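Local atomic coordinates of ThiJ/pfpI family protein (Bacillus anthracis, PDB entry 3EFE), a protein that is of unknown function but belongs to the DJ-1/PfpI family, whose members include chaperones, proteases and glyoxalases. Residues Ala109-Ala114 against Leu170-Glu175; Lys50-Thr55 against Arg60-Ile65; Trp191-Lys196 against Pro200-Gln205. All blocks are in the same frame, centred on the assembly; numbering follows the deposited sequence.

Contact 1 (Ala109-Ala114 against Leu170-Glu175)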
loop_
_atom_site.group_PDB
_atom_site.type_symbol
_atom_site.label_atom_id
_atom_site.label_comp_id
_atom_site.label_asym_id
_atom_site.label_seq_id
_atom_site.Cartn_x
_atom_site.Cartn_y
_atom_site.Cartn_z
ATOM N N ALA D 109 -2.386 11.509 -11.926
ATOM C CA ALA D 109 -1.496 10.384 -11.665
ATOM C C ALA D 109 -2.384 9.149 -11.715
ATOM O O ALA D 109 -3.254 9.024 -10.826
ATOM C CB ALA D 109 -0.858 10.524 -10.279
ATOM N N ALA D 110 -2.185 8.303 -12.759
ATOM C CA ALA D 110 -2.970 7.065 -13.054
ATOM C C ALA D 110 -2.081 5.852 -12.969
ATOM O O ALA D 110 -1.000 5.834 -13.505
ATOM C CB ALA D 110 -3.553 7.106 -14.458
ATOM N N ILE D 111 -2.521 4.816 -12.306
ATOM C CA ILE D 111 -1.682 3.625 -12.134
ATOM C C ILE D 111 -2.584 2.465 -12.573
ATOM O O ILE D 111 -3.785 2.461 -12.332
ATOM C CB ILE D 111 -1.092 3.470 -10.693
ATOM C CG1 ILE D 111 -0.184 2.261 -10.617
ATOM C CG2 ILE D 111 -2.233 3.440 -9.535
ATOM C CD1 ILE D 111 0.839 2.331 -9.572
ATOM N N CYS D 112 -1.998 1.572 -13.345
ATOM C CA CYS D 112 -2.525 0.262 -13.576
ATOM C C CYS D 112 -3.772 0.338 -14.455
ATOM O O CYS D 112 -3.714 0.958 -15.477
ATOM C CB CYS D 112 -2.704 -0.465 -12.251
ATOM S SG CYS D 112 -3.134 -2.286 -12.440
ATOM N N GLY D 113 -4.893 -0.233 -14.073
ATOM C CA GLY D 113 -6.083 -0.152 -14.936
ATOM C C GLY D 113 -6.627 1.252 -15.121
ATOM O O GLY D 113 -7.357 1.478 -16.055
ATOM N N ALA D 114 -6.299 2.220 -14.230
ATOM C CA ALA D 114 -6.708 3.628 -14.503
ATOM C C ALA D 114 -6.066 4.189 -15.810
ATOM O O ALA D 114 -6.628 4.986 -16.514
ATOM C CB ALA D 114 -6.449 4.507 -13.303
ATOM N N LEU D 170 6.229 2.288 -6.023
ATOM C CA LEU D 170 7.308 3.163 -5.493
ATOM C C LEU D 170 7.748 4.116 -6.533
ATOM O O LEU D 170 8.011 5.306 -6.229
ATOM C CB LEU D 170 8.557 2.370 -5.164
ATOM C CG LEU D 170 9.100 2.102 -3.766
ATOM C CD1 LEU D 170 10.576 1.545 -3.826
ATOM C CD2 LEU D 170 8.988 3.363 -2.886
ATOM N N GLU D 171 7.956 3.579 -7.746
ATOM C CA GLU D 171 8.300 4.384 -8.909
ATOM C C GLU D 171 7.192 5.411 -9.240
ATOM O O GLU D 171 7.489 6.575 -9.561
ATOM C CB GLU D 171 8.538 3.488 -10.173
ATOM C CG GLU D 171 9.827 2.799 -10.180
ATOM C CD GLU D 171 9.875 1.604 -9.241
ATOM O OE1 GLU D 171 8.796 1.056 -8.771
ATOM O OE2 GLU D 171 11.047 1.200 -9.009
ATOM N N PHE D 172 5.942 4.930 -9.233
ATOM C CA PHE D 172 4.761 5.776 -9.349
ATOM C C PHE D 172 4.812 6.915 -8.330
ATOM O O PHE D 172 4.655 8.075 -8.691
ATOM C CB PHE D 172 3.507 4.933 -9.203
ATOM C CG PHE D 172 2.175 5.706 -9.307
ATOM C CD1 PHE D 172 1.832 6.402 -10.475
ATOM C CD2 PHE D 172 1.275 5.708 -8.258
ATOM C CE1 PHE D 172 0.620 7.036 -10.572
ATOM C CE2 PHE D 172 0.070 6.399 -8.344
ATOM C CZ PHE D 172 -0.289 6.995 -9.526
ATOM N N ALA D 173 5.051 6.582 -7.079
ATOM C CA ALA D 173 5.043 7.553 -5.947
ATOM C C ALA D 173 6.185 8.550 -6.105
ATOM O O ALA D 173 6.026 9.737 -5.897
ATOM C CB ALA D 173 5.135 6.808 -4.589
ATOM N N MET D 174 7.328 8.037 -6.531
ATOM C CA MET D 174 8.498 8.829 -6.774
ATOM C C MET D 174 8.296 9.862 -7.841
ATOM O O MET D 174 8.704 10.990 -7.682
ATOM C CB MET D 174 9.684 7.912 -7.117
ATOM C CG MET D 174 11.066 8.626 -7.015
ATOM S SD MET D 174 11.847 8.752 -8.596
ATOM C CE MET D 174 10.780 9.769 -9.539
ATOM N N GLU D 175 7.692 9.478 -8.953
ATOM C CA GLU D 175 7.425 10.396 -10.052
ATOM C C GLU D 175 6.393 11.426 -9.676
ATOM O O GLU D 175 6.548 12.566 -10.055
ATOM C CB GLU D 175 6.927 9.621 -11.349
ATOM C CG GLU D 175 7.962 8.663 -12.037
ATOM C CD GLU D 175 9.163 9.390 -12.608
ATOM O OE1 GLU D 175 9.143 10.650 -12.636
ATOM O OE2 GLU D 175 10.150 8.702 -12.990
#

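Contact 2 (Lys50-Thr55 against Arg60-Ile65)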
loop_
_atom_site.group_PDB
_atom_site.type_symbol
_atom_site.label_atom_id
_atom_site.label_comp_id
_atom_site.label_asym_id
_atom_site.label_seq_id
_atom_site.Cartn_x
_atom_site.Cartn_y
_atom_site.Cartn_z
ATOM N N LYS D 50 -21.205 9.471 -2.346
ATOM C CA LYS D 50 -20.828 9.481 -0.924
ATOM C C LYS D 50 -20.882 8.114 -0.273
ATOM O O LYS D 50 -20.510 7.952 0.884
ATOM C CB LYS D 50 -21.681 10.509 -0.168
ATOM C CG LYS D 50 -21.359 11.972 -0.622
ATOM C CD LYS D 50 -21.058 13.025 0.541
ATOM C CE LYS D 50 -19.758 12.719 1.387
ATOM N NZ LYS D 50 -19.676 11.261 1.958
ATOM N N GLU D 51 -21.327 7.127 -1.053
ATOM C CA GLU D 51 -21.390 5.727 -0.635
ATOM C C GLU D 51 -19.985 5.235 -0.275
ATOM O O GLU D 51 -18.972 5.541 -0.957
ATOM C CB GLU D 51 -21.977 4.790 -1.732
ATOM C CG GLU D 51 -23.501 4.930 -2.153
ATOM C CD GLU D 51 -23.917 3.927 -3.362
ATOM O OE1 GLU D 51 -23.015 3.284 -3.989
ATOM O OE2 GLU D 51 -25.147 3.818 -3.701
ATOM N N MET D 52 -19.957 4.477 0.814
ATOM C CA MET D 52 -18.809 3.697 1.212
ATOM C C MET D 52 -18.443 2.718 0.141
ATOM O O MET D 52 -19.329 2.124 -0.551
ATOM C CB MET D 52 -19.113 2.984 2.544
ATOM C CG MET D 52 -19.162 4.033 3.697
ATOM S SD MET D 52 -18.594 3.459 5.266
ATOM C CE MET D 52 -16.898 3.266 4.803
ATOM N N ILE D 53 -17.131 2.573 -0.012
ATOM C CA ILE D 53 -16.473 1.716 -0.994
ATOM C C ILE D 53 -15.677 0.719 -0.193
ATOM O O ILE D 53 -15.431 0.909 0.985
ATOM C CB ILE D 53 -15.619 2.553 -1.976
ATOM C CG1 ILE D 53 -14.314 3.106 -1.363
ATOM C CG2 ILE D 53 -16.431 3.749 -2.426
ATOM C CD1 ILE D 53 -13.151 2.173 -1.288
ATOM N N THR D 54 -15.344 -0.389 -0.816
ATOM C CA THR D 54 -14.579 -1.483 -0.224
ATOM C C THR D 54 -13.332 -1.710 -1.154
ATOM O O THR D 54 -13.466 -1.909 -2.379
ATOM C CB THR D 54 -15.438 -2.751 -0.188
ATOM O OG1 THR D 54 -16.637 -2.501 0.556
ATOM C CG2 THR D 54 -14.670 -3.927 0.487
ATOM N N THR D 55 -12.136 -1.622 -0.609
ATOM C CA THR D 55 -10.943 -1.813 -1.453
ATOM C C THR D 55 -10.861 -3.254 -1.882
ATOM O O THR D 55 -11.570 -4.041 -1.356
ATOM C CB THR D 55 -9.621 -1.330 -0.757
ATOM O OG1 THR D 55 -9.325 -2.168 0.343
ATOM C CG2 THR D 55 -9.742 0.139 -0.279
ATOM N N ARG D 60 -13.304 -0.942 4.194
ATOM C CA ARG D 60 -14.485 -0.099 3.919
ATOM C C ARG D 60 -14.199 1.370 4.214
ATOM O O ARG D 60 -13.976 1.745 5.338
ATOM C CB ARG D 60 -15.709 -0.544 4.702
ATOM C CG ARG D 60 -15.925 -2.075 4.790
ATOM C CD ARG D 60 -17.043 -2.678 3.905
ATOM N NE ARG D 60 -18.069 -1.705 3.465
ATOM C CZ ARG D 60 -18.839 -0.921 4.239
ATOM N NH1 ARG D 60 -19.713 -0.101 3.637
ATOM N NH2 ARG D 60 -18.739 -0.905 5.579
ATOM N N ILE D 61 -14.228 2.196 3.183
ATOM C CA ILE D 61 -13.805 3.562 3.295
ATOM C C ILE D 61 -14.946 4.533 3.003
ATOM O O ILE D 61 -15.694 4.354 2.064
ATOM C CB ILE D 61 -12.591 3.812 2.306
ATOM C CG1 ILE D 61 -11.395 2.958 2.764
ATOM C CG2 ILE D 61 -12.276 5.324 2.138
ATOM C CD1 ILE D 61 -10.242 2.854 1.708
ATOM N N LYS D 62 -14.996 5.609 3.749
ATOM C CA LYS D 62 -16.019 6.624 3.619
ATOM C C LYS D 62 -15.418 7.738 2.828
ATOM O O LYS D 62 -14.463 8.375 3.308
ATOM C CB LYS D 62 -16.435 7.122 5.023
ATOM C CG LYS D 62 -17.596 8.147 5.096
ATOM C CD LYS D 62 -18.873 7.667 4.294
ATOM C CE LYS D 62 -20.109 8.662 4.381
ATOM N NZ LYS D 62 -20.072 9.508 5.627
ATOM N N PRO D 63 -15.914 7.962 1.588
ATOM C CA PRO D 63 -15.386 9.072 0.807
ATOM C C PRO D 63 -15.631 10.391 1.527
ATOM O O PRO D 63 -16.679 10.589 2.171
ATOM C CB PRO D 63 -16.175 8.983 -0.517
ATOM C CG PRO D 63 -16.571 7.629 -0.594
ATOM C CD PRO D 63 -16.943 7.255 0.815
ATOM N N ASP D 64 -14.620 11.252 1.468
ATOM C CA ASP D 64 -14.700 12.604 2.010
ATOM C C ASP D 64 -15.731 13.425 1.290
ATOM O O ASP D 64 -16.529 14.086 1.941
ATOM C CB ASP D 64 -13.356 13.317 1.906
ATOM C CG ASP D 64 -12.369 12.800 2.907
ATOM O OD1 ASP D 64 -12.840 12.326 3.936
ATOM O OD2 ASP D 64 -11.145 12.836 2.664
ATOM N N ILE D 65 -15.669 13.433 -0.026
ATOM C CA ILE D 65 -16.579 14.151 -0.838
ATOM C C ILE D 65 -16.959 13.316 -2.076
ATOM O O ILE D 65 -16.373 12.255 -2.354
ATOM C CB ILE D 65 -15.966 15.528 -1.277
ATOM C CG1 ILE D 65 -14.879 15.357 -2.387
ATOM C CG2 ILE D 65 -15.479 16.334 -0.038
ATOM C CD1 ILE D 65 -14.043 16.624 -2.695
#

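Contact 3 (Trp191-Lys196 against Pro200-Gln205)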
loop_
_atom_site.group_PDB
_atom_site.type_symbol
_atom_site.label_atom_id
_atom_site.label_comp_id
_atom_site.label_asym_id
_atom_site.label_seq_id
_atom_site.Cartn_x
_atom_site.Cartn_y
_atom_site.Cartn_z
ATOM N N TRP D 191 15.062 8.329 -0.267
ATOM C CA TRP D 191 13.762 7.732 0.043
ATOM C C TRP D 191 13.482 6.567 -0.952
ATOM O O TRP D 191 13.199 5.458 -0.584
ATOM C CB TRP D 191 12.642 8.772 -0.054
ATOM C CG TRP D 191 11.317 8.196 0.178
ATOM C CD1 TRP D 191 10.756 7.922 1.381
ATOM C CD2 TRP D 191 10.363 7.750 -0.799
ATOM N NE1 TRP D 191 9.537 7.347 1.231
ATOM C CE2 TRP D 191 9.247 7.255 -0.094
ATOM C CE3 TRP D 191 10.341 7.717 -2.198
ATOM C CZ2 TRP D 191 8.116 6.727 -0.740
ATOM C CZ3 TRP D 191 9.229 7.218 -2.825
ATOM C CH2 TRP D 191 8.131 6.732 -2.109
ATOM N N TYR D 192 13.647 6.844 -2.226
ATOM C CA TYR D 192 13.456 5.847 -3.260
ATOM C C TYR D 192 14.393 4.703 -3.040
ATOM O O TYR D 192 13.981 3.566 -3.043
ATOM C CB TYR D 192 13.694 6.418 -4.660
ATOM C CG TYR D 192 13.555 5.335 -5.713
ATOM C CD1 TYR D 192 12.334 4.709 -5.934
ATOM C CD2 TYR D 192 14.667 4.883 -6.429
ATOM C CE1 TYR D 192 12.220 3.704 -6.860
ATOM C CE2 TYR D 192 14.550 3.863 -7.364
ATOM C CZ TYR D 192 13.338 3.286 -7.566
ATOM O OH TYR D 192 13.235 2.325 -8.518
ATOM N N ASN D 193 15.661 4.997 -2.850
ATOM C CA ASN D 193 16.680 3.937 -2.676
ATOM C C ASN D 193 16.538 3.094 -1.436
ATOM O O ASN D 193 16.847 1.920 -1.478
ATOM C CB ASN D 193 18.108 4.495 -2.731
ATOM C CG ASN D 193 18.553 4.927 -4.134
ATOM O OD1 ASN D 193 18.086 4.445 -5.152
ATOM N ND2 ASN D 193 19.514 5.828 -4.163
ATOM N N LEU D 194 16.105 3.685 -0.332
ATOM C CA LEU D 194 15.892 2.957 0.937
ATOM C C LEU D 194 14.764 1.930 0.743
ATOM O O LEU D 194 14.913 0.754 1.039
ATOM C CB LEU D 194 15.538 3.920 2.073
ATOM C CG LEU D 194 15.132 3.345 3.428
ATOM C CD1 LEU D 194 16.286 2.574 4.086
ATOM C CD2 LEU D 194 14.519 4.448 4.328
ATOM N N ASN D 195 13.640 2.404 0.235
ATOM C CA ASN D 195 12.512 1.562 0.004
ATOM C C ASN D 195 12.785 0.447 -1.018
ATOM O O ASN D 195 12.364 -0.659 -0.829
ATOM C CB ASN D 195 11.292 2.431 -0.381
ATOM C CG ASN D 195 10.676 3.130 0.809
ATOM O OD1 ASN D 195 9.932 2.517 1.545
ATOM N ND2 ASN D 195 10.981 4.399 1.011
ATOM N N LYS D 196 13.515 0.737 -2.079
ATOM C CA LYS D 196 13.824 -0.202 -3.152
ATOM C C LYS D 196 14.876 -1.249 -2.721
ATOM O O LYS D 196 14.757 -2.457 -2.937
ATOM C CB LYS D 196 14.339 0.595 -4.334
ATOM C CG LYS D 196 14.397 -0.149 -5.697
ATOM C CD LYS D 196 12.974 -0.502 -6.244
ATOM C CE LYS D 196 13.058 -1.201 -7.561
ATOM N NZ LYS D 196 11.707 -1.668 -8.056
ATOM N N PRO D 200 20.889 0.504 4.504
ATOM C CA PRO D 200 20.743 1.469 5.559
ATOM C C PRO D 200 21.464 2.796 5.353
ATOM O O PRO D 200 21.164 3.726 6.065
ATOM C CB PRO D 200 21.343 0.773 6.776
ATOM C CG PRO D 200 22.047 -0.414 6.277
ATOM C CD PRO D 200 21.765 -0.619 4.867
ATOM N N GLU D 201 22.428 2.868 4.446
ATOM C CA GLU D 201 23.088 4.129 4.157
ATOM C C GLU D 201 22.048 5.160 3.780
ATOM O O GLU D 201 22.227 6.329 4.005
ATOM C CB GLU D 201 24.105 3.961 3.024
ATOM C CG GLU D 201 23.525 3.552 1.679
ATOM C CD GLU D 201 24.587 3.281 0.619
ATOM O OE1 GLU D 201 25.736 3.750 0.847
ATOM O OE2 GLU D 201 24.300 2.541 -0.398
ATOM N N TYR D 202 20.956 4.683 3.190
ATOM C CA TYR D 202 19.895 5.527 2.623
ATOM C C TYR D 202 18.952 6.040 3.693
ATOM O O TYR D 202 18.300 7.041 3.511
ATOM C CB TYR D 202 19.106 4.762 1.573
ATOM C CG TYR D 202 19.926 4.379 0.395
ATOM C CD1 TYR D 202 20.483 5.363 -0.399
ATOM C CD2 TYR D 202 20.133 3.045 0.055
ATOM C CE1 TYR D 202 21.245 5.055 -1.507
ATOM C CE2 TYR D 202 20.909 2.701 -1.058
ATOM C CZ TYR D 202 21.474 3.719 -1.846
ATOM O OH TYR D 202 22.261 3.466 -2.953
ATOM N N PHE D 203 18.872 5.335 4.802
ATOM C CA PHE D 203 18.090 5.802 5.923
ATOM C C PHE D 203 18.840 7.016 6.550
ATOM O O PHE D 203 18.252 8.080 6.789
ATOM C CB PHE D 203 17.816 4.649 6.931
ATOM C CG PHE D 203 17.330 5.146 8.246
ATOM C CD1 PHE D 203 15.975 5.485 8.406
ATOM C CD2 PHE D 203 18.231 5.412 9.278
ATOM C CE1 PHE D 203 15.548 5.995 9.592
ATOM C CE2 PHE D 203 17.815 5.911 10.451
ATOM C CZ PHE D 203 16.483 6.242 10.610
ATOM N N PHE D 204 20.146 6.880 6.730
ATOM C CA PHE D 204 20.966 8.009 7.248
ATOM C C PHE D 204 21.043 9.207 6.309
ATOM O O PHE D 204 21.028 10.333 6.753
ATOM C CB PHE D 204 22.364 7.509 7.543
ATOM C CG PHE D 204 22.393 6.433 8.574
ATOM C CD1 PHE D 204 22.134 6.734 9.884
ATOM C CD2 PHE D 204 22.673 5.132 8.225
ATOM C CE1 PHE D 204 22.152 5.739 10.857
ATOM C CE2 PHE D 204 22.668 4.129 9.189
ATOM C CZ PHE D 204 22.395 4.436 10.503
ATOM N N GLN D 205 21.110 8.946 5.009
ATOM C CA GLN D 205 20.921 9.972 3.994
ATOM C C GLN D 205 19.601 10.739 4.064
ATOM O O GLN D 205 19.579 11.962 4.007
ATOM C CB GLN D 205 20.985 9.346 2.641
ATOM C CG GLN D 205 22.383 9.100 2.175
ATOM C CD GLN D 205 22.436 8.261 0.910
ATOM O OE1 GLN D 205 23.344 7.491 0.735
ATOM N NE2 GLN D 205 21.473 8.401 0.053
HETATM O O HOH W 1 20.430 8.495 -2.180
#

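Contact 1 (Ala109-Ala114 against Leu170-Glu175)
F172, on helix 169-179, lays its ring against I111 and A109 of strand 107-111, a helix-on-sheet contact made almost wholly by apolar side chains, with one carbonyl, A110 O, near the ring. From the root outward, F172 CB lies 3.7 Å from I111 CD1. With CG anti to the backbone N (chi1 -180°), the ring leaves the helix and reaches the strand. F172 CG and CD2 meet that same methyl, I111 CD1 standing 3.6 Å from CG. Further out, I111 CB sits over the ring centre in a CH-pi contact, 3.8 Å from the centroid and 8° off the normal, while I111 CG2 touches CE2. On the other branch, F172 CE1 comes to 3.6 Å from A110 O. At the tip, F172 CZ packs on A109 CB at 3.7 Å; the small alanine leaves room for the ring, and branched isoleucine spreads along it. C112, in the turn between strand 107-111 and the helix that follows, has a positive phi (71°), consistent with the nucleophile elbow of DJ-1/PfpI relatives. Strand 107-111 runs between strands 77-80 and 161-164, L24 of helix 18-30 touches F172, and W191 of helix 185-197 packs on A173.

Contact 2 (Lys50-Thr55 against Arg60-Ile65)
I53 O receives the backbone N of I61 at 2.8 Å and, beside it, the CA-H of R60, so two neighbouring residues grip a single carbonyl. The return bond, I53 N to I61 O, is longer at 3.1 Å. These reciprocal bonds make I53 and I61 the hydrogen-bonded pair of a short antiparallel beta hairpin, strands 53-54 and 60-61, with T54 and R60 as the adjacent non-hydrogen-bonded pair. The hairpin also serves the dimer: R60 and K62 make backbone hydrogen bonds with the second subunit, and I61 packs on I61 of that subunit. On the face with I53 and I61, beta-branched side chains suit the extended backbone, and I53 CD1 meets I61 CB at 4.0 Å; just past the strand, T55 CG2 lies 3.4 Å from I61 CD1, a tight contact. On the T54 face, the bent R60 chain brings NE to T54 OG1 at 3.3 Å, a weak bond to the guanidinium edge, while NH1 approaches M52 CB. Past the strands, P63, with no amide hydrogen to donate, sets CD 3.2 Å from E51 O. K50, long enough to double back, curls so that NZ bonds P63 O at 3.1 Å, although K62 NZ, a probable like charge, is 4.1 Å from K50 NZ. T55 OG1 is held by D18 and the backbone N of L59.

Contact 3 (Trp191-Lys196 against Pro200-Gln205)
A helical hairpin near the C-terminal end of the chain joins helices 185-197 and 201-209, whose segments 191-196 and 201-205 run roughly antiparallel, crossing at -150°; N193 and L194 meet Y202 and F203. No direct hydrogen bond links the two segments. Y202 supplies a broad flat surface: N193 CB stands over the ring centre in a close CH-pi contact, 3.3 Å from the centroid, and E201 CG covers the opposite face. The amide of N193, its plane turned 55° from the ring, extends past the CE1 corner, where ND2 approaches Y202 CE1 at 3.3 Å. Asparagine suits this half-exposed seam, giving its CB to the ring and its amide to a water that Q205 NE2 also reaches, both bonds weak. At the next residue of the first helix, L194 CB touches Y202 CB at 3.7 Å, where the backbones come nearest. L194 swings CG away from its own backbone N (chi1 173°), which lays it alongside F203; CD1 reaches F203 CB at 3.8 Å, and CD2 is near the edge of the ring. L194 also packs on I167 of the second subunit. Within the first helix, N195 folds back on the preceding turn: its ND2 lies above one face of the W191 ring, toward its rim, and donates to W191 O at 2.9 Å, approaching that oxygen from the opposite side to N195 N.

Along the chain, contact 2 comes first, then contact 1, then contact 3. Contact 1 is at the heart of the fold, its centre about 5 Å from that of the chain, where the main mixed sheet meets helix 169-179. Contacts 1 and 3 have centres about 20 Å apart yet touch, since the consecutive helices 169-179 and 185-197 pack on each other: E171 OE2 meets K196 NZ in a salt bridge, and probably Y192 OH in a hydrogen bond. Contact 2, a separate hairpin, lies about 21 Å from contact 1 and 34 Å from contact 3, centre to centre. All three touch the second subunit, contact 1 only through E171, so the dimer engages widely separated parts of each chain.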